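Side-chain contacts in stage II sporulation E family protein (PDB 3RNR), which is of unknown function but belongs to the protein phosphatase 2C family and so is probably a metal-dependent serine/threonine protein phosphatase: residues B[24-29]-B[170-175]; B[58-63]-B[68-73]; B[97-102]-B[190-195]. One frame throughout, in Å; residues are numbered along the deposited sequence. Where two conformers were deposited one is given.

Interaction 1. Residues B[24-29]-B[170-175]. With EDO (1,2-ethanediol), chain Q.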
loop_
_atom_site.group_PDB
_atom_site.type_symbol
_atom_site.label_atom_id
_atom_site.label_comp_id
_atom_site.label_asym_id
_atom_site.label_seq_id
_atom_site.Cartn_x
_atom_site.Cartn_y
_atom_site.Cartn_z
ATOM N N ARG B 24 9.575 2.183 -21.085
ATOM C CA ARG B 24 9.495 1.328 -19.903
ATOM C C ARG B 24 8.914 2.064 -18.700
ATOM O O ARG B 24 9.390 1.918 -17.572
ATOM C CB ARG B 24 10.861 0.703 -19.604
ATOM C CG ARG B 24 11.366 -0.170 -20.771
ATOM C CD ARG B 24 12.799 -0.665 -20.590
ATOM N NE ARG B 24 12.913 -1.724 -19.593
ATOM C CZ ARG B 24 14.063 -2.290 -19.235
ATOM N NH1 ARG B 24 14.082 -3.248 -18.311
ATOM N NH2 ARG B 24 15.194 -1.890 -19.797
ATOM N N GLY B 25 7.857 2.832 -18.948
ATOM C CA GLY B 25 7.218 3.605 -17.895
ATOM C C GLY B 25 6.719 2.764 -16.731
ATOM O O GLY B 25 6.863 3.149 -15.573
ATOM N N ASP B 26 6.130 1.610 -17.028
ATOM C CA ASP B 26 5.604 0.752 -15.970
ATOM C C ASP B 26 6.708 0.197 -15.069
ATOM O O ASP B 26 6.528 0.087 -13.866
ATOM C CB ASP B 26 4.778 -0.393 -16.569
ATOM C CG ASP B 26 3.340 0.023 -16.882
ATOM O OD1 ASP B 26 3.014 1.229 -16.752
ATOM O OD2 ASP B 26 2.535 -0.859 -17.258
ATOM N N GLU B 27 7.843 -0.167 -15.658
ATOM C CA GLU B 27 8.982 -0.633 -14.882
ATOM C C GLU B 27 9.580 0.478 -14.024
ATOM O O GLU B 27 10.006 0.225 -12.903
ATOM C CB GLU B 27 10.054 -1.229 -15.805
ATOM C CG GLU B 27 9.610 -2.512 -16.483
ATOM C CD GLU B 27 10.655 -3.041 -17.458
ATOM O OE1 GLU B 27 11.671 -3.587 -16.993
ATOM O OE2 GLU B 27 10.464 -2.895 -18.681
ATOM N N ALA B 28 9.636 1.701 -14.546
ATOM C CA ALA B 28 10.062 2.842 -13.728
ATOM C C ALA B 28 9.113 3.052 -12.547
ATOM O O ALA B 28 9.548 3.281 -11.415
ATOM C CB ALA B 28 10.107 4.112 -14.564
ATOM N N ALA B 29 7.815 3.012 -12.832
ATOM C CA ALA B 29 6.801 3.207 -11.803
ATOM C C ALA B 29 6.918 2.130 -10.727
ATOM O O ALA B 29 6.765 2.425 -9.544
ATOM C CB ALA B 29 5.411 3.206 -12.408
ATOM N N SER B 170 -0.342 4.616 -18.787
ATOM C CA SER B 170 -0.601 3.276 -19.316
ATOM C C SER B 170 -1.984 2.821 -18.839
ATOM O O SER B 170 -2.414 3.174 -17.742
ATOM C CB SER B 170 0.477 2.286 -18.842
ATOM O OG SER B 170 0.533 2.208 -17.413
ATOM N N LEU B 171 -2.674 2.030 -19.655
ATOM C CA LEU B 171 -4.030 1.596 -19.326
ATOM C C LEU B 171 -4.043 0.391 -18.382
ATOM O O LEU B 171 -3.478 -0.660 -18.688
ATOM C CB LEU B 171 -4.822 1.290 -20.603
ATOM C CG LEU B 171 -4.823 2.417 -21.642
ATOM C CD1 LEU B 171 -5.756 2.090 -22.802
ATOM C CD2 LEU B 171 -5.200 3.747 -21.003
ATOM N N HIS B 172 -4.690 0.553 -17.233
ATOM C CA HIS B 172 -4.814 -0.527 -16.261
ATOM C C HIS B 172 -6.147 -0.443 -15.526
ATOM O O HIS B 172 -6.742 0.635 -15.422
ATOM C CB HIS B 172 -3.670 -0.468 -15.239
ATOM C CG HIS B 172 -2.337 -0.865 -15.795
ATOM N ND1 HIS B 172 -1.980 -2.176 -16.003
ATOM C CD2 HIS B 172 -1.272 -0.116 -16.177
ATOM C CE1 HIS B 172 -0.752 -2.224 -16.496
ATOM N NE2 HIS B 172 -0.303 -0.988 -16.609
ATOM N N GLU B 173 -6.607 -1.588 -15.023
ATOM C CA GLU B 173 -7.724 -1.638 -14.086
ATOM C C GLU B 173 -7.174 -1.350 -12.700
ATOM O O GLU B 173 -6.162 -1.923 -12.308
ATOM C CB GLU B 173 -8.352 -3.037 -14.085
ATOM C CG GLU B 173 -9.314 -3.291 -15.230
ATOM C CD GLU B 173 -10.481 -2.322 -15.217
ATOM O OE1 GLU B 173 -11.180 -2.245 -14.180
ATOM O OE2 GLU B 173 -10.686 -1.625 -16.236
ATOM N N ASP B 174 -7.833 -0.476 -11.953
ATOM C CA ASP B 174 -7.426 -0.245 -10.569
ATOM C C ASP B 174 -8.619 0.033 -9.650
ATOM O O ASP B 174 -9.763 -0.155 -10.043
ATOM C CB ASP B 174 -6.330 0.833 -10.470
ATOM C CG ASP B 174 -6.851 2.241 -10.720
ATOM O OD1 ASP B 174 -6.059 3.195 -10.530
ATOM O OD2 ASP B 174 -8.036 2.396 -11.097
ATOM N N ARG B 175 -8.329 0.440 -8.420
ATOM C CA ARG B 175 -9.342 0.724 -7.412
ATOM C C ARG B 175 -8.837 1.894 -6.570
ATOM O O ARG B 175 -7.653 2.224 -6.606
ATOM C CB ARG B 175 -9.563 -0.514 -6.521
ATOM C CG ARG B 175 -10.155 -1.730 -7.248
ATOM C CD ARG B 175 -11.627 -1.513 -7.526
ATOM N NE ARG B 175 -12.305 -2.690 -8.071
ATOM C CZ ARG B 175 -12.302 -3.024 -9.362
ATOM N NH1 ARG B 175 -11.631 -2.294 -10.241
ATOM N NH2 ARG B 175 -12.956 -4.094 -9.776
HETATM C C1 EDO Q . -11.400 1.819 -12.308
HETATM O O1 EDO Q . -10.354 1.438 -13.219
HETATM C C2 EDO Q . -12.402 0.674 -12.167
HETATM O O2 EDO Q . -13.281 0.896 -11.053
#

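Interaction 2. Residues B[58-63]-B[68-73]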
loop_
_atom_site.group_PDB
_atom_site.type_symbol
_atom_site.label_atom_id
_atom_site.label_comp_id
_atom_site.label_asym_id
_atom_site.label_seq_id
_atom_site.Cartn_x
_atom_site.Cartn_y
_atom_site.Cartn_z
ATOM N N HIS B 58 16.732 6.081 -10.803
ATOM C CA HIS B 58 17.976 6.596 -11.376
ATOM C C HIS B 58 19.013 5.472 -11.550
ATOM O O HIS B 58 19.669 5.356 -12.593
ATOM C CB HIS B 58 18.524 7.701 -10.464
ATOM C CG HIS B 58 19.629 8.513 -11.070
ATOM N ND1 HIS B 58 20.904 8.023 -11.250
ATOM C CD2 HIS B 58 19.658 9.801 -11.496
ATOM C CE1 HIS B 58 21.669 8.966 -11.777
ATOM N NE2 HIS B 58 20.935 10.055 -11.933
ATOM N N ARG B 59 19.149 4.653 -10.516
ATOM C CA ARG B 59 20.104 3.544 -10.483
ATOM C C ARG B 59 19.760 2.513 -11.565
ATOM O O ARG B 59 20.605 2.134 -12.382
ATOM C CB ARG B 59 20.055 2.926 -9.076
ATOM C CG ARG B 59 21.135 1.926 -8.682
ATOM C CD ARG B 59 21.190 1.769 -7.133
ATOM N NE ARG B 59 19.870 1.574 -6.505
ATOM C CZ ARG B 59 19.412 2.249 -5.443
ATOM N NH1 ARG B 59 20.164 3.179 -4.864
ATOM N NH2 ARG B 59 18.197 1.999 -4.951
ATOM N N TRP B 60 18.505 2.071 -11.569
ATOM C CA TRP B 60 17.990 1.146 -12.581
ATOM C C TRP B 60 18.101 1.684 -14.027
ATOM O O TRP B 60 18.533 0.969 -14.935
ATOM C CB TRP B 60 16.532 0.801 -12.244
ATOM C CG TRP B 60 15.776 0.142 -13.352
ATOM C CD1 TRP B 60 15.858 -1.169 -13.737
ATOM C CD2 TRP B 60 14.802 0.752 -14.210
ATOM N NE1 TRP B 60 15.000 -1.407 -14.785
ATOM C CE2 TRP B 60 14.340 -0.246 -15.095
ATOM C CE3 TRP B 60 14.273 2.044 -14.314
ATOM C CZ2 TRP B 60 13.383 0.010 -16.077
ATOM C CZ3 TRP B 60 13.326 2.295 -15.284
ATOM C CH2 TRP B 60 12.884 1.281 -16.151
ATOM N N ALA B 61 17.706 2.936 -14.238
ATOM C CA ALA B 61 17.780 3.555 -15.560
ATOM C C ALA B 61 19.227 3.619 -16.073
ATOM O O ALA B 61 19.504 3.317 -17.234
ATOM C CB ALA B 61 17.159 4.952 -15.527
ATOM N N SER B 62 20.145 4.006 -15.197
ATOM C CA SER B 62 21.551 4.097 -15.556
ATOM C C SER B 62 22.077 2.762 -16.094
ATOM O O SER B 62 22.610 2.689 -17.202
ATOM C CB SER B 62 22.377 4.543 -14.349
ATOM O OG SER B 62 22.062 5.876 -13.997
ATOM N N GLN B 63 21.912 1.707 -15.307
ATOM C CA GLN B 63 22.333 0.381 -15.724
ATOM C C GLN B 63 21.699 -0.056 -17.028
ATOM O O GLN B 63 22.301 -0.803 -17.794
ATOM C CB GLN B 63 21.999 -0.637 -14.650
ATOM C CG GLN B 63 22.803 -0.469 -13.414
ATOM C CD GLN B 63 22.557 -1.587 -12.440
ATOM O OE1 GLN B 63 22.865 -1.471 -11.254
ATOM N NE2 GLN B 63 21.992 -2.682 -12.935
ATOM N N GLY B 68 17.244 9.169 -17.944
ATOM C CA GLY B 68 16.637 10.366 -18.496
ATOM C C GLY B 68 15.608 10.051 -19.560
ATOM O O GLY B 68 14.842 10.914 -19.964
ATOM N N ARG B 69 15.620 8.814 -20.044
ATOM C CA ARG B 69 14.665 8.392 -21.067
ATOM C C ARG B 69 13.481 7.568 -20.550
ATOM O O ARG B 69 12.625 7.133 -21.330
ATOM C CB ARG B 69 15.391 7.676 -22.213
ATOM C CG ARG B 69 16.290 8.604 -23.016
ATOM C CD ARG B 69 16.557 8.036 -24.404
ATOM N NE ARG B 69 17.359 6.822 -24.352
ATOM C CZ ARG B 69 17.377 5.898 -25.307
ATOM N NH1 ARG B 69 18.143 4.827 -25.172
ATOM N NH2 ARG B 69 16.627 6.043 -26.391
ATOM N N THR B 70 13.448 7.348 -19.238
ATOM C CA THR B 70 12.389 6.583 -18.595
ATOM C C THR B 70 12.115 7.281 -17.253
ATOM O O THR B 70 13.009 7.880 -16.667
ATOM C CB THR B 70 12.820 5.108 -18.350
ATOM O OG1 THR B 70 11.772 4.380 -17.678
ATOM C CG2 THR B 70 14.093 5.050 -17.530
ATOM N N GLY B 71 10.891 7.217 -16.762
ATOM C CA GLY B 71 10.607 7.899 -15.512
ATOM C C GLY B 71 9.183 7.732 -15.045
ATOM O O GLY B 71 8.374 7.103 -15.722
ATOM N N ALA B 72 8.871 8.313 -13.887
ATOM C CA ALA B 72 7.520 8.249 -13.357
ATOM C C ALA B 72 7.221 9.555 -12.650
ATOM O O ALA B 72 8.136 10.306 -12.329
ATOM C CB ALA B 72 7.395 7.066 -12.379
ATOM N N THR B 73 5.946 9.826 -12.399
ATOM C CA THR B 73 5.560 10.977 -11.580
ATOM C C THR B 73 4.883 10.374 -10.361
ATOM O O THR B 73 4.436 9.226 -10.410
ATOM C CB THR B 73 4.565 11.898 -12.303
ATOM O OG1 THR B 73 3.427 11.129 -12.718
ATOM C CG2 THR B 73 5.221 12.499 -13.541
#

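Interaction 3. Residues B[97-102]-B[190-195]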
loop_
_atom_site.group_PDB
_atom_site.type_symbol
_atom_site.label_atom_id
_atom_site.label_comp_id
_atom_site.label_asym_id
_atom_site.label_seq_id
_atom_site.Cartn_x
_atom_site.Cartn_y
_atom_site.Cartn_z
ATOM N N TYR B 97 -4.115 17.103 -2.373
ATOM C CA TYR B 97 -5.217 17.913 -1.847
ATOM C C TYR B 97 -5.435 17.679 -0.355
ATOM O O TYR B 97 -5.400 16.542 0.113
ATOM C CB TYR B 97 -6.527 17.570 -2.571
ATOM C CG TYR B 97 -6.497 17.950 -4.030
ATOM C CD1 TYR B 97 -6.964 19.193 -4.453
ATOM C CD2 TYR B 97 -5.974 17.085 -4.977
ATOM C CE1 TYR B 97 -6.921 19.561 -5.802
ATOM C CE2 TYR B 97 -5.923 17.440 -6.322
ATOM C CZ TYR B 97 -6.392 18.681 -6.726
ATOM O OH TYR B 97 -6.340 19.023 -8.059
ATOM N N LEU B 98 -5.694 18.759 0.379
ATOM C CA LEU B 98 -6.148 18.665 1.754
ATOM C C LEU B 98 -7.657 18.431 1.781
ATOM O O LEU B 98 -8.402 19.140 1.102
ATOM C CB LEU B 98 -5.843 19.980 2.478
ATOM C CG LEU B 98 -6.307 20.066 3.931
ATOM C CD1 LEU B 98 -5.490 19.103 4.785
ATOM C CD2 LEU B 98 -6.167 21.512 4.448
ATOM N N PHE B 99 -8.122 17.465 2.573
ATOM C CA PHE B 99 -9.562 17.334 2.771
ATOM C C PHE B 99 -9.915 17.905 4.136
ATOM O O PHE B 99 -9.581 17.336 5.179
ATOM C CB PHE B 99 -10.040 15.885 2.665
ATOM C CG PHE B 99 -11.518 15.725 2.916
ATOM C CD1 PHE B 99 -12.446 16.342 2.084
ATOM C CD2 PHE B 99 -11.985 14.970 3.988
ATOM C CE1 PHE B 99 -13.815 16.210 2.315
ATOM C CE2 PHE B 99 -13.355 14.828 4.219
ATOM C CZ PHE B 99 -14.266 15.450 3.385
ATOM N N LYS B 100 -10.565 19.061 4.113
ATOM C CA LYS B 100 -10.906 19.779 5.332
ATOM C C LYS B 100 -12.116 20.663 5.070
ATOM O O LYS B 100 -12.305 21.147 3.946
ATOM C CB LYS B 100 -9.706 20.604 5.788
ATOM C CG LYS B 100 -9.982 21.518 6.947
ATOM C CD LYS B 100 -8.700 22.097 7.475
ATOM C CE LYS B 100 -8.969 22.980 8.696
ATOM N NZ LYS B 100 -7.690 23.447 9.297
ATOM N N GLY B 101 -12.934 20.878 6.096
ATOM C CA GLY B 101 -14.123 21.702 5.954
ATOM C C GLY B 101 -15.019 21.256 4.810
ATOM O O GLY B 101 -15.645 22.083 4.147
ATOM N N GLY B 102 -15.077 19.946 4.578
ATOM C CA GLY B 102 -15.923 19.385 3.540
ATOM C C GLY B 102 -15.449 19.647 2.118
ATOM O O GLY B 102 -16.157 19.332 1.162
ATOM N N LEU B 190 -16.053 9.075 0.736
ATOM C CA LEU B 190 -15.733 9.225 -0.677
ATOM C C LEU B 190 -16.700 10.208 -1.327
ATOM O O LEU B 190 -16.279 11.145 -2.004
ATOM C CB LEU B 190 -15.761 7.883 -1.405
ATOM C CG LEU B 190 -14.619 7.669 -2.400
ATOM C CD1 LEU B 190 -13.998 9.002 -2.828
ATOM C CD2 LEU B 190 -13.551 6.771 -1.799
ATOM N N GLN B 191 -17.995 9.987 -1.116
ATOM C CA GLN B 191 -19.007 10.926 -1.572
ATOM C C GLN B 191 -18.765 12.283 -0.924
ATOM O O GLN B 191 -18.854 13.319 -1.584
ATOM C CB GLN B 191 -20.410 10.422 -1.227
ATOM C CG GLN B 191 -20.789 9.103 -1.881
ATOM C CD GLN B 191 -22.192 8.653 -1.512
ATOM O OE1 GLN B 191 -23.065 9.474 -1.222
ATOM N NE2 GLN B 191 -22.414 7.345 -1.518
ATOM N N GLU B 192 -18.458 12.267 0.372
ATOM C CA GLU B 192 -18.238 13.495 1.132
ATOM C C GLU B 192 -17.077 14.250 0.518
ATOM O O GLU B 192 -17.148 15.454 0.266
ATOM C CB GLU B 192 -17.935 13.179 2.599
ATOM C CG GLU B 192 -17.618 14.403 3.447
ATOM C CD GLU B 192 -18.760 15.402 3.477
ATOM O OE1 GLU B 192 -19.933 14.966 3.477
ATOM O OE2 GLU B 192 -18.486 16.621 3.494
ATOM N N VAL B 193 -16.001 13.511 0.289
ATOM C CA VAL B 193 -14.824 14.023 -0.380
ATOM C C VAL B 193 -15.158 14.687 -1.713
ATOM O O VAL B 193 -14.681 15.790 -1.991
ATOM C CB VAL B 193 -13.792 12.898 -0.622
ATOM C CG1 VAL B 193 -12.733 13.360 -1.585
ATOM C CG2 VAL B 193 -13.162 12.468 0.689
ATOM N N GLU B 194 -15.954 14.012 -2.541
ATOM C CA GLU B 194 -16.161 14.460 -3.921
ATOM C C GLU B 194 -17.604 14.764 -4.367
ATOM O O GLU B 194 -18.413 13.852 -4.536
ATOM C CB GLU B 194 -15.520 13.453 -4.892
ATOM C CG GLU B 194 -15.554 11.994 -4.422
ATOM C CD GLU B 194 -15.631 10.963 -5.564
ATOM O OE1 GLU B 194 -14.633 10.757 -6.294
ATOM O OE2 GLU B 194 -16.698 10.334 -5.726
ATOM N N ALA B 195 -17.890 16.043 -4.606
ATOM C CA ALA B 195 -19.127 16.500 -5.249
ATOM C C ALA B 195 -18.899 16.612 -6.760
ATOM O O ALA B 195 -17.903 16.108 -7.273
ATOM C CB ALA B 195 -19.589 17.832 -4.662
HETATM O O HOH W 1 -16.624 18.060 -0.970
#

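Interaction 1. Residues B[24-29]-B[170-175]
The hydroxyl of Ser170 donates to the carboxylate of Asp26, with OG 2.7 Å from OD1 and lying on its syn lone pair. The other oxygen of the same carboxylate is taken by a histidine: NE2 of His172 stands 2.9 Å from Asp26 OD2, with an N-H...O angle of 158°. Asp26 and His172 reach for each other from opposite directions. The carboxylate is tilted 37° against the imidazole, yet OD2 stays close to the ring plane, so the approach is to the edge of the ring. With a donor from the loop on each oxygen, the carboxylate is restrained against rotation about its CB-CG bond. Ser170 holds OG between its own backbone N and carbonyl carbon (chi1 59°), which swings the hydroxyl across to Asp26.

In the protein phosphatase 2C fold seen here, this contact ties the first turn of helix 25-41 to the loop between strands 159-164 and 176-181. It lies at the surface, near the second subunit. There ND1 of His172 is hydrogen-bonded to Asp9 of the second subunit, and the two carboxylates flanking the imidazole would probably favour its protonated form.

On the side of the helix remote from the loop, Arg24, the N-cap residue, grips Glu27 side-on, NE to OE2 at 2.9 Å and NH1 to OE1 at 2.8 Å. Further along the loop, Arg175 NH1 donates to Asp174 O at 2.8 Å, meeting it from above the carbonyl plane. A 1,2-ethanediol molecule, probably from the crystallisation liquor, makes only weak bonds to Asp174.

Interaction 2. Residues B[58-63]-B[68-73]
Thr70 points its side chain at helix 46-63 and meets it with both branches. CB is the more distant atom, 4.2 Å from CZ3 of Trp60. From there the methyl CG2 runs into the angle between two helix residues: it lies 3.6 Å from Trp60 CZ3 and 3.7 Å from the methyl CB of Ala61, an apolar contact on each. The hydroxyl takes the other branch, anti to the backbone N (chi1 178°), which brings OG1 against the rim of the indole. It sits near the ring plane, 3.5 Å from Trp60 CZ3 and 3.6 Å from Trp60 CH2, so that the benzo edge, not a face, receives it. The polar need of OG1 is met by a hydrogen bond with the backbone O of Ile23.

Trp60 extends across Thr70 at about a right angle, its CG anti to the backbone N (chi1 166°), and it also has a cation-pi partner in Arg31. Behind the contact, Ser62 OG donates to His58 O at 2.8 Å, on the opposite face of that carbonyl from Ser62 N.

Thr70 thus fills the junction where the connection from helix 46-63 enters strand 72-80, the middle strand of the antiparallel sheet. Ala28 of helix 25-41 packs on both Thr70 and Trp60, and backbone bonds from Gly71 to Met19 and from Thr73 to Asp17 lead the chain into the sheet.

Interaction 3. Residues B[97-102]-B[190-195]
Helix 186-193 packs here on the mixed sheet of the protein phosphatase 2C fold, beside the hairpin formed by strands 95-100 and 103-106. Phe99 carries the contact. With CG anti to its backbone N (chi1 178°), the ring extends from the strand to the last turn of the helix. Val193 places its methyl CG2 almost exactly over the ring centre, 4.0 Å from the centroid and 4° off the normal, a CH-pi contact. The ring also touches the helix backbone, Phe99 CE1 lying 3.6 Å from Val193 CA.

At the rim of the same ring, Glu192 CG comes within 3.5 Å of Phe99 CZ, near the ring plane, so the aliphatic part of the glutamate borders the edge while the valine methyl lies over a face. Leu104 of strand 103-106 touches both Phe99 and Val193 and extends this apolar cluster. Gly101 and Gly102, both at positive phi, make the hairpin turn. The carboxylate end of Glu192, poorly ordered, bends back over that turn, with OE2 3.8 Å from Gly102 CA. A water lies between the backbone oxygens Gly102 O and Glu192 O, 2.9 Å from Glu192 O.

Interactions 1 and 2 adjoin, their centres 15 Å apart, and interaction 2 is nested in the chain loop that interaction 1 closes. Helix 25-41, part of interaction 1, packs against interaction 2: Ala28 CB lies 3.5 Å from Thr70 OG1, and Glu27 CB 3.6 Å from Trp60 CZ2. Asp26 of the same helix reaches instead for the 170-175 loop. Interaction 3 lies at the mixed sheet, to which that loop also connects, with its centre 26 Å from that of interaction 1 and 35 Å from that of interaction 2. Bound glycerol, probably from the crystallisation liquor, comes to about 3 Å from the side chain of Asp26, 4 Å from that of Trp60 and 5 Å from that of Val193.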